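Local coordinates for protein putative short-chain oxidoreductase (Thermus thermophilus, PDB 2YUT) that binds NADP in a Rossmann-type fold and is probably an oxidoreductase of the short-chain dehydrogenase/reductase family, at residues Gly10-Gly13 against Gly14-Arg18; Gly29-Ala32 against Gly33-Ala36; Val167-Gly170 against Leu171-Pro174. All coordinates share one frame; numbering follows the deposited sequence.

Contact 1 of 3, residues Gly10-Gly13 against Gly14-Arg18. With NAP (NADP nicotinamide-adenine-dinucleotide phosphate), chain B.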
# COMPACT_ATOMS: atom_id res chain seq x y z
N GLY A 10 -0.38 -18.74 13.15
CA GLY A 10 -1.11 -18.91 11.91
C GLY A 10 -0.77 -20.21 11.20
O GLY A 10 0.02 -21.01 11.71
N GLY A 11 -1.35 -20.42 10.02
CA GLY A 11 -1.09 -21.64 9.27
C GLY A 11 0.35 -21.78 8.82
O GLY A 11 0.99 -22.80 9.07
N LEU A 12 0.87 -20.76 8.14
CA LEU A 12 2.25 -20.78 7.67
C LEU A 12 3.23 -20.69 8.84
O LEU A 12 4.23 -21.41 8.88
CB LEU A 12 2.52 -19.61 6.72
CG LEU A 12 2.34 -19.78 5.20
CD1 LEU A 12 3.25 -20.91 4.70
CD2 LEU A 12 0.88 -20.08 4.90
N GLY A 13 2.95 -19.79 9.78
CA GLY A 13 3.82 -19.60 10.92
C GLY A 13 4.07 -20.88 11.69
O GLY A 13 5.21 -21.15 12.11
N GLY A 14 3.02 -21.67 11.89
CA GLY A 14 3.13 -22.93 12.60
C GLY A 14 4.00 -23.92 11.85
O GLY A 14 4.78 -24.66 12.46
N ALA A 15 3.88 -23.94 10.52
CA ALA A 15 4.68 -24.84 9.69
C ALA A 15 6.15 -24.45 9.78
O ALA A 15 7.01 -25.32 9.88
CB ALA A 15 4.21 -24.78 8.25
N PHE A 16 6.42 -23.15 9.74
CA PHE A 16 7.79 -22.67 9.85
C PHE A 16 8.35 -23.01 11.23
O PHE A 16 9.51 -23.40 11.34
CB PHE A 16 7.85 -21.15 9.65
CG PHE A 16 7.91 -20.74 8.21
CD1 PHE A 16 9.07 -20.91 7.47
CD2 PHE A 16 6.80 -20.17 7.58
CE1 PHE A 16 9.14 -20.53 6.13
CE2 PHE A 16 6.85 -19.79 6.24
CZ PHE A 16 8.02 -19.97 5.51
N ALA A 17 7.53 -22.85 12.27
CA ALA A 17 7.97 -23.14 13.63
C ALA A 17 8.40 -24.60 13.80
O ALA A 17 9.45 -24.88 14.38
CB ALA A 17 6.87 -22.80 14.63
N ARG A 18 7.58 -25.52 13.30
CA ARG A 18 7.90 -26.94 13.41
C ARG A 18 9.09 -27.31 12.53
O ARG A 18 9.87 -28.18 12.89
CB ARG A 18 6.68 -27.79 13.04
CG ARG A 18 5.53 -27.62 14.03
CD ARG A 18 4.37 -28.54 13.74
NE ARG A 18 3.38 -28.47 14.82
CZ ARG A 18 2.35 -27.63 14.84
NH1 ARG A 18 2.15 -26.79 13.84
NH2 ARG A 18 1.53 -27.63 15.88
PA NAP B . -3.25 -17.09 9.04
O1A NAP B . -4.66 -16.34 9.23
O2A NAP B . -3.35 -18.56 9.20
O5B NAP B . -2.26 -16.43 10.13
C5B NAP B . -2.16 -15.01 10.24
C4B NAP B . -1.18 -14.63 11.35
O4B NAP B . -1.10 -13.20 11.41
C3B NAP B . -1.71 -15.11 12.71
O3B NAP B . -0.63 -15.62 13.50
C2B NAP B . -2.23 -13.81 13.32
O2B NAP B . -2.12 -13.88 14.75
C1B NAP B . -1.15 -12.87 12.80
N9A NAP B . -1.57 -11.46 12.99
C8A NAP B . -2.60 -10.87 12.40
N7A NAP B . -2.70 -9.61 12.83
C5A NAP B . -1.72 -9.40 13.70
C6A NAP B . -1.34 -8.32 14.48
N6A NAP B . -2.01 -7.17 14.42
N1A NAP B . -0.28 -8.45 15.30
C2A NAP B . 0.39 -9.58 15.37
N3A NAP B . 0.05 -10.64 14.64
C4A NAP B . -1.00 -10.58 13.81
O3 NAP B . -2.71 -16.62 7.60
PN NAP B . -1.57 -17.41 6.79
O1N NAP B . -2.19 -18.19 5.70
O2N NAP B . -0.67 -18.11 7.74
O5D NAP B . -0.74 -16.22 6.09
C5D NAP B . 0.57 -15.86 6.54
C4D NAP B . 1.20 -14.81 5.63
O4D NAP B . 1.24 -15.37 4.30
C3D NAP B . 0.32 -13.56 5.54
O3D NAP B . 1.10 -12.41 5.19
C2D NAP B . -0.61 -13.94 4.39
O2D NAP B . -1.17 -12.77 3.78
C1D NAP B . 0.44 -14.53 3.45
N1N NAP B . -0.16 -15.28 2.31
C2N NAP B . -1.08 -16.30 2.56
C3N NAP B . -1.64 -16.99 1.49
C7N NAP B . -2.65 -18.12 1.75
O7N NAP B . -3.29 -18.62 0.83
N7N NAP B . -2.77 -18.47 3.03
C4N NAP B . -1.28 -16.67 0.18
C5N NAP B . -0.36 -15.66 -0.06
C6N NAP B . 0.20 -14.96 1.00
P2B NAP B . -3.31 -14.43 15.68
O1X NAP B . -4.00 -15.67 14.91
O2X NAP B . -2.58 -15.03 16.98
O3X NAP B . -4.29 -13.37 16.02

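Contact 2 of 3, residues Gly29-Ala32 against Gly33-Ala36. With NAP (NADP nicotinamide-adenine-dinucleotide phosphate), chain B.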
# COMPACT_ATOMS: atom_id res chain seq x y z
N GLY A 29 2.71 -14.05 18.35
CA GLY A 29 1.37 -14.06 17.78
C GLY A 29 0.43 -13.33 18.72
O GLY A 29 0.85 -12.87 19.78
N ARG A 30 -0.85 -13.22 18.36
CA ARG A 30 -1.81 -12.54 19.24
C ARG A 30 -2.52 -13.50 20.19
O ARG A 30 -2.75 -13.17 21.35
CB ARG A 30 -2.86 -11.78 18.41
CG ARG A 30 -2.30 -10.58 17.66
CD ARG A 30 -3.40 -9.78 16.96
NE ARG A 30 -4.16 -10.59 16.02
CZ ARG A 30 -5.13 -10.13 15.24
NH1 ARG A 30 -5.46 -8.84 15.27
NH2 ARG A 30 -5.77 -10.95 14.42
N ARG A 31 -2.86 -14.68 19.71
CA ARG A 31 -3.52 -15.67 20.55
C ARG A 31 -2.50 -16.32 21.49
O ARG A 31 -1.83 -17.30 21.14
CB ARG A 31 -4.21 -16.72 19.68
CG ARG A 31 -5.54 -16.27 19.09
CD ARG A 31 -5.54 -16.34 17.58
NE ARG A 31 -4.95 -17.58 17.10
CZ ARG A 31 -5.40 -18.79 17.42
NH1 ARG A 31 -6.45 -18.92 18.23
NH2 ARG A 31 -4.80 -19.87 16.95
N ALA A 32 -2.38 -15.76 22.70
CA ALA A 32 -1.43 -16.22 23.70
C ALA A 32 -1.50 -17.71 24.04
O ALA A 32 -0.46 -18.38 24.13
CB ALA A 32 -1.58 -15.40 24.97
N GLY A 33 -2.71 -18.22 24.24
CA GLY A 33 -2.86 -19.63 24.56
C GLY A 33 -2.27 -20.53 23.49
O GLY A 33 -1.41 -21.37 23.77
N ALA A 34 -2.72 -20.34 22.25
CA ALA A 34 -2.23 -21.16 21.15
C ALA A 34 -0.72 -20.99 21.00
O ALA A 34 -0.00 -21.96 20.74
CB ALA A 34 -2.93 -20.76 19.85
N LEU A 35 -0.25 -19.76 21.18
CA LEU A 35 1.18 -19.46 21.07
C LEU A 35 2.02 -20.22 22.09
O LEU A 35 3.03 -20.83 21.73
CB LEU A 35 1.42 -17.96 21.25
CG LEU A 35 2.89 -17.51 21.13
CD1 LEU A 35 3.35 -17.67 19.69
CD2 LEU A 35 3.03 -16.06 21.58
N ALA A 36 1.61 -20.17 23.35
CA ALA A 36 2.35 -20.84 24.42
C ALA A 36 2.47 -22.35 24.23
O ALA A 36 3.51 -22.93 24.53
CB ALA A 36 1.71 -20.54 25.77
PA NAP B . -3.25 -17.09 9.04
O1A NAP B . -4.66 -16.34 9.23
O2A NAP B . -3.35 -18.56 9.20
O5B NAP B . -2.26 -16.43 10.13
C5B NAP B . -2.16 -15.01 10.24
C4B NAP B . -1.18 -14.63 11.35
O4B NAP B . -1.10 -13.20 11.41
C3B NAP B . -1.71 -15.11 12.71
O3B NAP B . -0.63 -15.62 13.50
C2B NAP B . -2.23 -13.81 13.32
O2B NAP B . -2.12 -13.88 14.75
C1B NAP B . -1.15 -12.87 12.80
N9A NAP B . -1.57 -11.46 12.99
C8A NAP B . -2.60 -10.87 12.40
N7A NAP B . -2.70 -9.61 12.83
C5A NAP B . -1.72 -9.40 13.70
C6A NAP B . -1.34 -8.32 14.48
N6A NAP B . -2.01 -7.17 14.42
N1A NAP B . -0.28 -8.45 15.30
C2A NAP B . 0.39 -9.58 15.37
N3A NAP B . 0.05 -10.64 14.64
C4A NAP B . -1.00 -10.58 13.81
O3 NAP B . -2.71 -16.62 7.60
PN NAP B . -1.57 -17.41 6.79
O1N NAP B . -2.19 -18.19 5.70
O2N NAP B . -0.67 -18.11 7.74
O5D NAP B . -0.74 -16.22 6.09
C5D NAP B . 0.57 -15.86 6.54
C4D NAP B . 1.20 -14.81 5.63
O4D NAP B . 1.24 -15.37 4.30
C3D NAP B . 0.32 -13.56 5.54
O3D NAP B . 1.10 -12.41 5.19
C2D NAP B . -0.61 -13.94 4.39
O2D NAP B . -1.17 -12.77 3.78
C1D NAP B . 0.44 -14.53 3.45
N1N NAP B . -0.16 -15.28 2.31
C2N NAP B . -1.08 -16.30 2.56
C3N NAP B . -1.64 -16.99 1.49
C7N NAP B . -2.65 -18.12 1.75
O7N NAP B . -3.29 -18.62 0.83
N7N NAP B . -2.77 -18.47 3.03
C4N NAP B . -1.28 -16.67 0.18
C5N NAP B . -0.36 -15.66 -0.06
C6N NAP B . 0.20 -14.96 1.00
P2B NAP B . -3.31 -14.43 15.68
O1X NAP B . -4.00 -15.67 14.91
O2X NAP B . -2.58 -15.03 16.98
O3X NAP B . -4.29 -13.37 16.02

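Contact 3 of 3, residues Val167-Gly170 against Leu171-Pro174. With NAP (NADP nicotinamide-adenine-dinucleotide phosphate), chain B.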
# COMPACT_ATOMS: atom_id res chain seq x y z
N VAL A 167 -2.69 -21.13 -0.13
CA VAL A 167 -2.24 -22.09 0.88
C VAL A 167 -3.42 -22.33 1.81
O VAL A 167 -4.11 -21.39 2.22
CB VAL A 167 -1.04 -21.53 1.70
CG1 VAL A 167 -0.54 -22.57 2.69
CG2 VAL A 167 0.08 -21.11 0.76
N ALA A 168 -3.67 -23.60 2.14
CA ALA A 168 -4.80 -23.96 3.00
C ALA A 168 -4.58 -23.62 4.47
O ALA A 168 -4.00 -24.42 5.21
CB ALA A 168 -5.11 -25.46 2.85
N THR A 169 -5.03 -22.44 4.89
CA THR A 169 -4.90 -22.01 6.28
C THR A 169 -6.18 -21.29 6.69
O THR A 169 -7.07 -21.07 5.88
CB THR A 169 -3.75 -21.00 6.46
OG1 THR A 169 -4.10 -19.76 5.84
CG2 THR A 169 -2.45 -21.54 5.84
N GLY A 170 -6.24 -20.91 7.97
CA GLY A 170 -7.40 -20.21 8.47
C GLY A 170 -7.59 -18.84 7.87
O GLY A 170 -8.61 -18.20 8.09
N LEU A 171 -6.60 -18.37 7.10
CA LEU A 171 -6.69 -17.05 6.47
C LEU A 171 -7.96 -16.96 5.63
O LEU A 171 -8.61 -15.91 5.57
CB LEU A 171 -5.48 -16.79 5.57
CG LEU A 171 -5.46 -15.45 4.82
CD1 LEU A 171 -5.20 -14.32 5.81
CD2 LEU A 171 -4.38 -15.46 3.75
N TRP A 172 -8.30 -18.06 4.97
CA TRP A 172 -9.47 -18.12 4.11
C TRP A 172 -10.81 -18.29 4.84
O TRP A 172 -11.86 -18.36 4.19
CB TRP A 172 -9.31 -19.26 3.10
CG TRP A 172 -8.15 -19.07 2.17
CD1 TRP A 172 -6.83 -19.33 2.43
CD2 TRP A 172 -8.20 -18.54 0.84
NE1 TRP A 172 -6.06 -19.00 1.34
CE2 TRP A 172 -6.87 -18.51 0.35
CE3 TRP A 172 -9.24 -18.08 0.02
CZ2 TRP A 172 -6.56 -18.05 -0.93
CZ3 TRP A 172 -8.92 -17.62 -1.26
CH2 TRP A 172 -7.59 -17.61 -1.72
N ALA A 173 -10.79 -18.34 6.17
CA ALA A 173 -12.01 -18.51 6.94
C ALA A 173 -13.13 -17.55 6.53
O ALA A 173 -14.23 -17.98 6.18
CB ALA A 173 -11.72 -18.37 8.43
N PRO A 174 -12.86 -16.23 6.56
CA PRO A 174 -13.89 -15.26 6.19
C PRO A 174 -14.20 -15.23 4.69
O PRO A 174 -15.10 -14.53 4.25
CB PRO A 174 -13.29 -13.94 6.67
CG PRO A 174 -11.84 -14.14 6.42
CD PRO A 174 -11.61 -15.55 6.93
PA NAP B . -3.25 -17.09 9.04
O1A NAP B . -4.66 -16.34 9.23
O2A NAP B . -3.35 -18.56 9.20
O5B NAP B . -2.26 -16.43 10.13
C5B NAP B . -2.16 -15.01 10.24
C4B NAP B . -1.18 -14.63 11.35
O4B NAP B . -1.10 -13.20 11.41
C3B NAP B . -1.71 -15.11 12.71
O3B NAP B . -0.63 -15.62 13.50
C2B NAP B . -2.23 -13.81 13.32
O2B NAP B . -2.12 -13.88 14.75
C1B NAP B . -1.15 -12.87 12.80
N9A NAP B . -1.57 -11.46 12.99
C8A NAP B . -2.60 -10.87 12.40
N7A NAP B . -2.70 -9.61 12.83
C5A NAP B . -1.72 -9.40 13.70
C6A NAP B . -1.34 -8.32 14.48
N6A NAP B . -2.01 -7.17 14.42
N1A NAP B . -0.28 -8.45 15.30
C2A NAP B . 0.39 -9.58 15.37
N3A NAP B . 0.05 -10.64 14.64
C4A NAP B . -1.00 -10.58 13.81
O3 NAP B . -2.71 -16.62 7.60
PN NAP B . -1.57 -17.41 6.79
O1N NAP B . -2.19 -18.19 5.70
O2N NAP B . -0.67 -18.11 7.74
O5D NAP B . -0.74 -16.22 6.09
C5D NAP B . 0.57 -15.86 6.54
C4D NAP B . 1.20 -14.81 5.63
O4D NAP B . 1.24 -15.37 4.30
C3D NAP B . 0.32 -13.56 5.54
O3D NAP B . 1.10 -12.41 5.19
C2D NAP B . -0.61 -13.94 4.39
O2D NAP B . -1.17 -12.77 3.78
C1D NAP B . 0.44 -14.53 3.45
N1N NAP B . -0.16 -15.28 2.31
C2N NAP B . -1.08 -16.30 2.56
C3N NAP B . -1.64 -16.99 1.49
C7N NAP B . -2.65 -18.12 1.75
O7N NAP B . -3.29 -18.62 0.83
N7N NAP B . -2.77 -18.47 3.03
C4N NAP B . -1.28 -16.67 0.18
C5N NAP B . -0.36 -15.66 -0.06
C6N NAP B . 0.20 -14.96 1.00
P2B NAP B . -3.31 -14.43 15.68
O1X NAP B . -4.00 -15.67 14.91
O2X NAP B . -2.58 -15.03 16.98
O3X NAP B . -4.29 -13.37 16.02

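Contact 1 of 3, residues Gly10-Gly13 against Gly14-Arg18
Leu12 and Phe16 stand side by side on the first turns of helix 11-19, one turn apart. Leu12 CD1 reaches the ring at Phe16 CE2, 4.1 Å away. Beneath them Phe16 N bonds Leu12 O at 2.9 Å, in a nearly straight bond (N-H...O 163°). In Phe16, CG lies beside the backbone N (chi1 -84°), which brings CD2 to 3.1 Å from Leu12 O. This flank is tightly packed: helix 185-196 covers Leu12, Ala15 and Phe16. Gly14 N bonds Gly10 O, but Ala15 N to Gly11 O is weak, at 3.4 Å. The looser side is at Gly10 and Gly11, which are partly exposed. A side chain at Gly10 would run into the cofactor at O5B. Past the contact, Arg18 is exposed, and its NE makes a salt bridge with Glu41. At the N-terminal end of the helix the backbone faces the pyrophosphate. Gly11 N donates to NADP O2A at 2.9 Å. Leu12 N donates to NADP O2N at 3.1 Å. Both bonds are almost straight. Gly10 is the N-cap of the helix. The helix dipole would probably favour the phosphate charge there. This is the glycine-rich dinucleotide-binding turn of the Rossmann beta-alpha-beta unit.

Contact 2 of 3, residues Gly29-Ala32 against Gly33-Ala36
NADP O2X, an oxygen of the 2'-phosphate, is gripped by two successive backbone amides. Arg31 N donates to it at 2.8 Å in a nearly straight bond (167°). Arg30 N donates to the same O2X at 2.9 Å in a more bent one. A second phosphate oxygen, O3X, takes Arg30 NE at 2.8 Å and a weak bond from Arg30 NH2. The Arg30 chain bends at chi3 (-58°), which lays its guanidinium flat against the adenine. NADP N7A sits over the centre of one guanidinium face, 3.5 Å above the plane, and Arg30 CD touches the purine at C6A. One side chain therefore holds the phosphate at its edge and the base at its face. Arg31 bends at chi2 and chi3 and curls round the other side of the phosphate. Its NE lies 3.1 Å from NADP O1X, which is near the guanidinium plane. Ala34 CB lies over one face of the same guanidinium.

Arg31 is also the N-cap of helix 32-42. Its O accepts Leu35 N at 2.9 Å, and the next bond runs from Ala36 N to Ala32 O. Leu35 CG is anti to the backbone N (chi1 -179°), which brings both methyls near Gly29 N. Leu35 also packs on Thr9, Ala8 and Pro48. The two positive charges would probably offset the negative charge of the 2'-phosphate. A basic pair following the second strand of a Rossmann fold is consistent with a preference for NADP over NAD, and here it forms the 2'-phosphate pocket.

Contact 3 of 3, residues Val167-Gly170 against Leu171-Pro174
Thr169 and Leu171 meet in the loop after the last strand of the Rossmann fold, where the chain closes over the nicotinamide half of NADP. Van der Waals contacts come first. Leu171 CD2 lies 3.6 Å from NADP C2N, and Leu171 CB lies near O3 of the pyrophosphate. Val167 and Thr169 pack on Leu12, and Trp172 rests on Pro178 and Pro179. Hydrogen bonds follow. Thr169 OG1 accepts Leu171 N at 3.1 Å. Thr169 OG1 also donates to NADP O1N in a very short bond of 2.5 Å. It can do both because OG1 sits between the backbone N and the carbonyl carbon (chi1 70°). With an alanine here, NADP O1N and Leu171 N would probably lose this partner. Ala173 N bonds Gly170 O at 2.9 Å, with the donor well above the carbonyl plane, and Trp172 N makes a weak bond to Thr169 O; together they hold the 3-10 turn. The backbone of Val167 meets both ends of the carboxamide: Val167 N donates to NADP O7N at 2.8 Å, and NADP N7N gives a weak bond to Val167 O. NADP O7N lies at the edge of the Trp172 ring, near its plane, and takes a bond from Trp172 NE1 at 2.8 Å.

In the fold
From the N terminus, strand 2-6 leads into contact 1, at the start of helix 11-19. Strand 24-28 follows, and contact 2 makes the turn from its end into helix 32-42. The chain then adds strands 45-46, 67-72 and 114-119, and after strand 158-162 reaches contact 3, in the long loop before helix 185-196. Each contact closes only a local turn. They follow in series, with no nesting or crossing. Contacts 1 and 3 touch directly, Gly11 CA lying 3.7 Å from Thr169 CG2. Contact 2 touches neither and is joined to them through NADP. Together they line the cofactor from its 2'-phosphate, across the pyrophosphate, to the nicotinamide.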